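Local structure of putative transcriptional regulator (Streptomyces coelicolor, 2ZB9) at residues V32-L37 and L70-Y75; Q98-F102 and L170-Y175; L166-L170 and L193-L197. The protein probably binds regulatory DNA through a helix-turn-helix motif as a dimeric, TetR-family transcription factor. All blocks are in the same frame, centred on the assembly; numbering follows the deposited sequence.

Interaction 1: V32-L37 and L70-Y75; sequences VGELLL and LALDGY
Both segments are regular alpha-helix, 32-37 within helix 20-39 and 70-75 within helix 67-83. Their axes come within 8.5 Å and cross at -102°, close to perpendicular, and 302 Å² is buried between them. Val32, chi1 t, starts the interface: its CG1 lies 3.5 Å from Leu70 O and 3.8 Å from Gly74 CA, while Val32 CG2 meets Leu70 CD1 at 3.7 Å. Gly33 then faces Gly74, CA to CA 4.8 Å, the nearest CA pair, with Gly33 CA 4.1 Å from Gly74 O; an ideal CB on Gly74 would fall 2.3 Å from Val32 CG1, so a side chain there would clash. This crossing joins the first helix of the TetR-family DNA-binding domain to the helix following its predicted helix-turn-helix, and Val49 of helix 46-53 packs on both Val32 and Leu70. Leu36 (t, p) places CD2 3.2 Å from Ala71 O, 4.2 Å from Ala71 CB and 3.8 Å from Tyr75 CB. One residue on, Leu37 CD1 reaches Tyr75 CD1 at 4.0 Å, the tyrosine holding chi1 t.

Interaction 2: Q98-F102 and L170-Y175; sequences QLRAF and LWGAVY
Side chains bridge two alpha-helical segments whose axes approach to 11.3 Å and run at -24°, not far from parallel; the nearest CA pair, Leu99 and Trp171, is separated by 7.5 Å. Trp171, chi1 m and chi2 -81°, spans the gap: its NE1 donates a hydrogen bond to Gln98 OE1 (2.8 Å, 151°), for which Gln98 adopts chi1 t, chi2 m. Leu99 lays CD1 over the indole, 3.7 Å from the centroid of the five-membered ring and 28° off its normal, a CH-pi contact. Phe102, chi1 t and chi2 68°, joins two T-shaped pairs. Its face receives the Trp171 edge (centroids 5.1 Å, planes 79°), and its own edge points at the face of Tyr175, chi1 m (5.4 Å, 71°). Val174, chi1 t, adds CG1 at 3.6 Å from Phe102 CE2. This buried aromatic cluster joins helices 91-108 and 163-179 in the TetR C-terminal domain; Ala144 of helix 126-153 packs on Trp171, Leu115 of helix 110-122 on Tyr175, and Val190 of helix 187-199 on Leu99.

Interaction 3: L166-L170 and L193-L197; sequences LVDQL and LVTNL
Leucine side chains fill the 10.5 Å between the axes of segments 166-170 and 193-197, which run at 138°, roughly antiparallel. The nearest CA atoms are those of Leu170 and Leu193, 6.1 Å apart, and the backbones diverge from there towards Leu166 and Leu197. At the wide end Leu197 is the main bump, with 93 Å² covered, the largest share of any residue here. Its chi1 of -132° lies between wells and carries the side chain into a hollow lined by Leu166, Gln169 and Leu170: Leu197 CG is 4.1 Å from Leu166 CD2, and Leu197 CD2 lies 3.8 Å from Gln169 CB and 3.3 Å from Leu170 CD2. Leu170 fills the complementary hollow, its CD1 4.0 Å from Leu193 CB and 4.3 Å from Val194 CG2. At the narrow end Leu193 (m, t) lies against backbone, CD1 3.7 Å from Leu170 O. The amide end of Gln169 turns to the second subunit, where NE2 bonds Leu193 O, and Leu197 packs on Leu197 of that subunit. Helices 163-179 and 187-199 thus pack together at the dimer interface, consistent with the paired C-terminal helices through which TetR-family regulators dimerise.

How the interactions relate
Interactions 2 and 3 form one continuous core around helix 163-179. Their centres are 9 Å apart and they share Leu170; Val174 CG2 lies 3.6 Å from Leu193 CD1, and Leu99 CD2 lies 4.2 Å from Val194 CG2. Both also touch the second subunit, so the core of the C-terminal domain runs directly into the dimer interface. Interaction 1 belongs to the DNA-binding region, on the opposite side of the chain's centre: its centre is 20 Å from that of interaction 2 and 28 Å from that of interaction 3, with nearest atoms about 7 and 15 Å away. Helices 67-83 and 91-108, consecutive in sequence, connect interaction 1 to interaction 2.

Interaction 1: V32-L37 and L70-Y75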
# COMPACT_ATOMS: atom_id res chain seq x y z
N VAL A 32 2.22 -1.78 -26.36
CA VAL A 32 2.10 -0.93 -25.19
C VAL A 32 3.04 -1.38 -24.07
O VAL A 32 3.75 -0.57 -23.47
CB VAL A 32 0.67 -0.92 -24.63
CG1 VAL A 32 0.62 -0.10 -23.34
CG2 VAL A 32 -0.29 -0.35 -25.67
N GLY A 33 3.04 -2.68 -23.79
CA GLY A 33 3.88 -3.22 -22.74
C GLY A 33 5.35 -2.97 -23.00
O GLY A 33 6.10 -2.61 -22.08
N GLU A 34 5.77 -3.15 -24.25
CA GLU A 34 7.16 -2.95 -24.65
C GLU A 34 7.60 -1.50 -24.47
O GLU A 34 8.68 -1.23 -23.94
CB GLU A 34 7.33 -3.37 -26.12
CG GLU A 34 7.95 -2.29 -27.01
CD GLU A 34 7.24 -2.15 -28.36
OE1 GLU A 34 7.36 -3.08 -29.20
OE2 GLU A 34 6.56 -1.12 -28.56
N LEU A 35 6.76 -0.57 -24.91
CA LEU A 35 7.05 0.85 -24.79
C LEU A 35 7.02 1.28 -23.33
O LEU A 35 7.92 1.97 -22.85
CB LEU A 35 6.02 1.66 -25.58
CG LEU A 35 6.19 3.17 -25.65
CD1 LEU A 35 7.55 3.52 -26.25
CD2 LEU A 35 5.06 3.77 -26.49
N LEU A 36 5.99 0.85 -22.62
CA LEU A 36 5.81 1.19 -21.22
C LEU A 36 7.00 0.75 -20.36
O LEU A 36 7.53 1.53 -19.58
CB LEU A 36 4.51 0.54 -20.72
CG LEU A 36 3.92 0.95 -19.38
CD1 LEU A 36 3.69 2.45 -19.35
CD2 LEU A 36 2.61 0.20 -19.17
N LEU A 37 7.42 -0.51 -20.52
CA LEU A 37 8.53 -1.04 -19.73
C LEU A 37 9.92 -0.54 -20.09
O LEU A 37 10.84 -0.65 -19.28
CB LEU A 37 8.52 -2.58 -19.80
CG LEU A 37 7.92 -3.35 -18.62
CD1 LEU A 37 6.55 -2.80 -18.25
CD2 LEU A 37 7.83 -4.82 -19.01
N LEU A 70 -4.93 2.66 -21.08
CA LEU A 70 -3.99 2.09 -22.04
C LEU A 70 -2.77 1.54 -21.32
O LEU A 70 -2.37 0.40 -21.54
CB LEU A 70 -3.56 3.16 -23.05
CG LEU A 70 -2.61 2.68 -24.16
CD1 LEU A 70 -3.34 1.68 -25.05
CD2 LEU A 70 -2.14 3.87 -24.97
N ALA A 71 -2.18 2.34 -20.44
CA ALA A 71 -1.01 1.92 -19.69
C ALA A 71 -1.29 0.72 -18.79
O ALA A 71 -0.54 -0.25 -18.81
CB ALA A 71 -0.48 3.08 -18.87
N LEU A 72 -2.38 0.79 -18.01
CA LEU A 72 -2.73 -0.29 -17.08
C LEU A 72 -3.00 -1.63 -17.77
O LEU A 72 -2.54 -2.67 -17.31
CB LEU A 72 -3.97 0.07 -16.24
CG LEU A 72 -3.89 0.86 -14.92
CD1 LEU A 72 -2.73 0.34 -14.07
CD2 LEU A 72 -3.72 2.32 -15.19
N ASP A 73 -3.76 -1.60 -18.86
CA ASP A 73 -4.07 -2.83 -19.58
C ASP A 73 -2.79 -3.40 -20.18
O ASP A 73 -2.55 -4.61 -20.13
CB ASP A 73 -5.10 -2.55 -20.67
CG ASP A 73 -5.90 -3.79 -21.07
OD1 ASP A 73 -5.71 -4.87 -20.46
OD2 ASP A 73 -6.73 -3.67 -21.99
N GLY A 74 -1.96 -2.53 -20.76
CA GLY A 74 -0.71 -3.00 -21.33
C GLY A 74 0.19 -3.57 -20.24
O GLY A 74 0.85 -4.60 -20.43
N TYR A 75 0.22 -2.90 -19.09
CA TYR A 75 1.06 -3.36 -18.00
C TYR A 75 0.62 -4.73 -17.50
O TYR A 75 1.44 -5.63 -17.34
CB TYR A 75 1.03 -2.37 -16.84
CG TYR A 75 2.00 -2.74 -15.74
CD1 TYR A 75 3.37 -2.51 -15.89
CD2 TYR A 75 1.55 -3.39 -14.59
CE1 TYR A 75 4.27 -2.92 -14.90
CE2 TYR A 75 2.45 -3.80 -13.61
CZ TYR A 75 3.80 -3.57 -13.77
OH TYR A 75 4.67 -4.01 -12.80

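Interaction 2: Q98-F102 and L170-Y175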
# COMPACT_ATOMS: atom_id res chain seq x y z
N GLN A 98 6.15 -17.11 -6.34
CA GLN A 98 5.40 -16.00 -6.93
C GLN A 98 5.78 -14.66 -6.30
O GLN A 98 5.96 -13.67 -7.01
CB GLN A 98 3.89 -16.24 -6.78
CG GLN A 98 2.99 -15.42 -7.71
CD GLN A 98 2.92 -13.95 -7.34
OE1 GLN A 98 3.13 -13.58 -6.19
NE2 GLN A 98 2.60 -13.11 -8.31
N LEU A 99 5.92 -14.61 -4.98
CA LEU A 99 6.30 -13.37 -4.30
C LEU A 99 7.69 -12.92 -4.73
O LEU A 99 7.97 -11.72 -4.79
CB LEU A 99 6.28 -13.53 -2.77
CG LEU A 99 5.09 -13.13 -1.88
CD1 LEU A 99 4.44 -11.86 -2.41
CD2 LEU A 99 4.09 -14.26 -1.83
N ARG A 100 8.58 -13.87 -5.03
CA ARG A 100 9.93 -13.51 -5.46
C ARG A 100 9.93 -12.94 -6.88
O ARG A 100 10.65 -11.99 -7.17
CB ARG A 100 10.87 -14.72 -5.37
CG ARG A 100 11.37 -14.95 -3.94
CD ARG A 100 11.99 -16.32 -3.74
NE ARG A 100 12.36 -16.49 -2.33
CZ ARG A 100 12.56 -17.65 -1.72
NH1 ARG A 100 12.45 -18.79 -2.39
NH2 ARG A 100 12.87 -17.66 -0.43
N ALA A 101 9.12 -13.52 -7.76
CA ALA A 101 9.04 -13.00 -9.12
C ALA A 101 8.41 -11.60 -9.03
O ALA A 101 8.82 -10.67 -9.74
CB ALA A 101 8.17 -13.93 -9.98
N PHE A 102 7.45 -11.44 -8.12
CA PHE A 102 6.78 -10.16 -7.92
C PHE A 102 7.79 -9.12 -7.43
O PHE A 102 7.83 -8.00 -7.93
CB PHE A 102 5.67 -10.32 -6.88
CG PHE A 102 4.96 -9.04 -6.55
CD1 PHE A 102 4.15 -8.41 -7.49
CD2 PHE A 102 5.08 -8.47 -5.28
CE1 PHE A 102 3.46 -7.23 -7.17
CE2 PHE A 102 4.40 -7.29 -4.95
CZ PHE A 102 3.59 -6.67 -5.90
N LEU A 170 0.31 -10.24 2.28
CA LEU A 170 1.44 -10.68 1.47
C LEU A 170 1.80 -9.55 0.51
O LEU A 170 2.67 -8.74 0.80
CB LEU A 170 1.10 -11.94 0.66
CG LEU A 170 1.16 -13.33 1.28
CD1 LEU A 170 2.29 -13.40 2.30
CD2 LEU A 170 -0.16 -13.66 1.93
N TRP A 171 1.11 -9.49 -0.62
CA TRP A 171 1.36 -8.46 -1.62
C TRP A 171 1.13 -7.05 -1.06
O TRP A 171 1.91 -6.14 -1.32
CB TRP A 171 0.46 -8.72 -2.84
CG TRP A 171 0.79 -10.05 -3.47
CD1 TRP A 171 1.81 -10.32 -4.33
CD2 TRP A 171 0.19 -11.32 -3.14
NE1 TRP A 171 1.91 -11.67 -4.54
CE2 TRP A 171 0.93 -12.31 -3.83
CE3 TRP A 171 -0.88 -11.71 -2.33
CZ2 TRP A 171 0.63 -13.67 -3.73
CZ3 TRP A 171 -1.19 -13.07 -2.23
CH2 TRP A 171 -0.43 -14.03 -2.93
N GLY A 172 0.06 -6.88 -0.29
CA GLY A 172 -0.22 -5.57 0.29
C GLY A 172 0.94 -5.08 1.14
O GLY A 172 1.27 -3.89 1.12
N ALA A 173 1.54 -5.99 1.90
CA ALA A 173 2.69 -5.67 2.76
C ALA A 173 3.87 -5.19 1.92
O ALA A 173 4.60 -4.29 2.33
CB ALA A 173 3.10 -6.90 3.57
N VAL A 174 4.06 -5.82 0.77
CA VAL A 174 5.15 -5.44 -0.14
C VAL A 174 4.86 -4.06 -0.73
O VAL A 174 5.73 -3.19 -0.73
CB VAL A 174 5.28 -6.45 -1.32
CG1 VAL A 174 6.42 -6.02 -2.24
CG2 VAL A 174 5.52 -7.85 -0.78
N TYR A 175 3.64 -3.87 -1.23
CA TYR A 175 3.26 -2.58 -1.80
C TYR A 175 3.49 -1.49 -0.76
O TYR A 175 4.00 -0.41 -1.08
CB TYR A 175 1.78 -2.58 -2.19
CG TYR A 175 1.46 -3.18 -3.54
CD1 TYR A 175 1.92 -2.60 -4.71
CD2 TYR A 175 0.68 -4.34 -3.64
CE1 TYR A 175 1.61 -3.14 -5.96
CE2 TYR A 175 0.37 -4.89 -4.89
CZ TYR A 175 0.84 -4.29 -6.04
OH TYR A 175 0.55 -4.83 -7.28

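Interaction 3: L166-L170 and L193-L197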
# COMPACT_ATOMS: atom_id res chain seq x y z
N LEU A 166 -5.49 -12.48 3.40
CA LEU A 166 -4.12 -12.94 3.15
C LEU A 166 -3.47 -12.11 2.05
O LEU A 166 -2.30 -11.74 2.14
CB LEU A 166 -4.10 -14.41 2.76
CG LEU A 166 -4.68 -15.41 3.76
CD1 LEU A 166 -4.56 -16.82 3.19
CD2 LEU A 166 -3.93 -15.32 5.09
N VAL A 167 -4.23 -11.84 1.00
CA VAL A 167 -3.72 -11.04 -0.11
C VAL A 167 -3.07 -9.75 0.40
O VAL A 167 -1.99 -9.37 -0.04
CB VAL A 167 -4.84 -10.69 -1.11
CG1 VAL A 167 -4.30 -9.74 -2.17
CG2 VAL A 167 -5.40 -11.96 -1.75
N ASP A 168 -3.73 -9.07 1.33
CA ASP A 168 -3.20 -7.83 1.87
C ASP A 168 -2.02 -8.04 2.80
O ASP A 168 -1.21 -7.14 3.00
CB ASP A 168 -4.30 -7.07 2.61
CG ASP A 168 -5.40 -6.60 1.68
OD1 ASP A 168 -5.12 -5.70 0.85
OD2 ASP A 168 -6.52 -7.13 1.77
N GLN A 169 -1.92 -9.23 3.39
CA GLN A 169 -0.82 -9.51 4.30
C GLN A 169 0.42 -10.04 3.59
O GLN A 169 1.46 -10.26 4.21
CB GLN A 169 -1.27 -10.46 5.40
CG GLN A 169 -2.26 -9.79 6.35
CD GLN A 169 -2.64 -10.67 7.52
OE1 GLN A 169 -3.34 -11.66 7.35
NE2 GLN A 169 -2.18 -10.31 8.71
N LEU A 170 0.31 -10.24 2.28
CA LEU A 170 1.44 -10.68 1.47
C LEU A 170 1.80 -9.55 0.51
O LEU A 170 2.67 -8.74 0.80
CB LEU A 170 1.10 -11.94 0.66
CG LEU A 170 1.16 -13.33 1.28
CD1 LEU A 170 2.29 -13.40 2.30
CD2 LEU A 170 -0.16 -13.66 1.93
N LEU A 193 7.42 -12.89 5.22
CA LEU A 193 6.00 -12.65 5.02
C LEU A 193 5.23 -13.96 4.97
O LEU A 193 4.18 -14.10 5.58
CB LEU A 193 5.75 -11.89 3.71
CG LEU A 193 6.21 -10.43 3.59
CD1 LEU A 193 5.88 -9.94 2.18
CD2 LEU A 193 5.51 -9.56 4.64
N VAL A 194 5.77 -14.93 4.23
CA VAL A 194 5.13 -16.23 4.09
C VAL A 194 5.24 -17.11 5.34
O VAL A 194 4.25 -17.71 5.76
CB VAL A 194 5.72 -17.00 2.88
CG1 VAL A 194 5.04 -18.35 2.73
CG2 VAL A 194 5.55 -16.17 1.62
N THR A 195 6.42 -17.19 5.94
CA THR A 195 6.57 -18.02 7.12
C THR A 195 5.74 -17.51 8.30
O THR A 195 5.15 -18.30 9.02
CB THR A 195 8.06 -18.15 7.56
OG1 THR A 195 8.52 -16.90 8.07
CG2 THR A 195 8.92 -18.56 6.38
N ASN A 196 5.70 -16.19 8.49
CA ASN A 196 4.92 -15.61 9.58
C ASN A 196 3.46 -16.02 9.48
O ASN A 196 2.84 -16.46 10.45
CB ASN A 196 4.98 -14.09 9.56
CG ASN A 196 6.32 -13.55 9.99
OD1 ASN A 196 7.09 -14.24 10.65
ND2 ASN A 196 6.58 -12.29 9.66
N LEU A 197 2.93 -15.89 8.27
CA LEU A 197 1.54 -16.20 7.99
C LEU A 197 1.21 -17.69 8.08
O LEU A 197 0.27 -18.08 8.77
CB LEU A 197 1.20 -15.67 6.61
CG LEU A 197 -0.08 -14.86 6.44
CD1 LEU A 197 -0.36 -14.01 7.68
CD2 LEU A 197 0.09 -14.00 5.20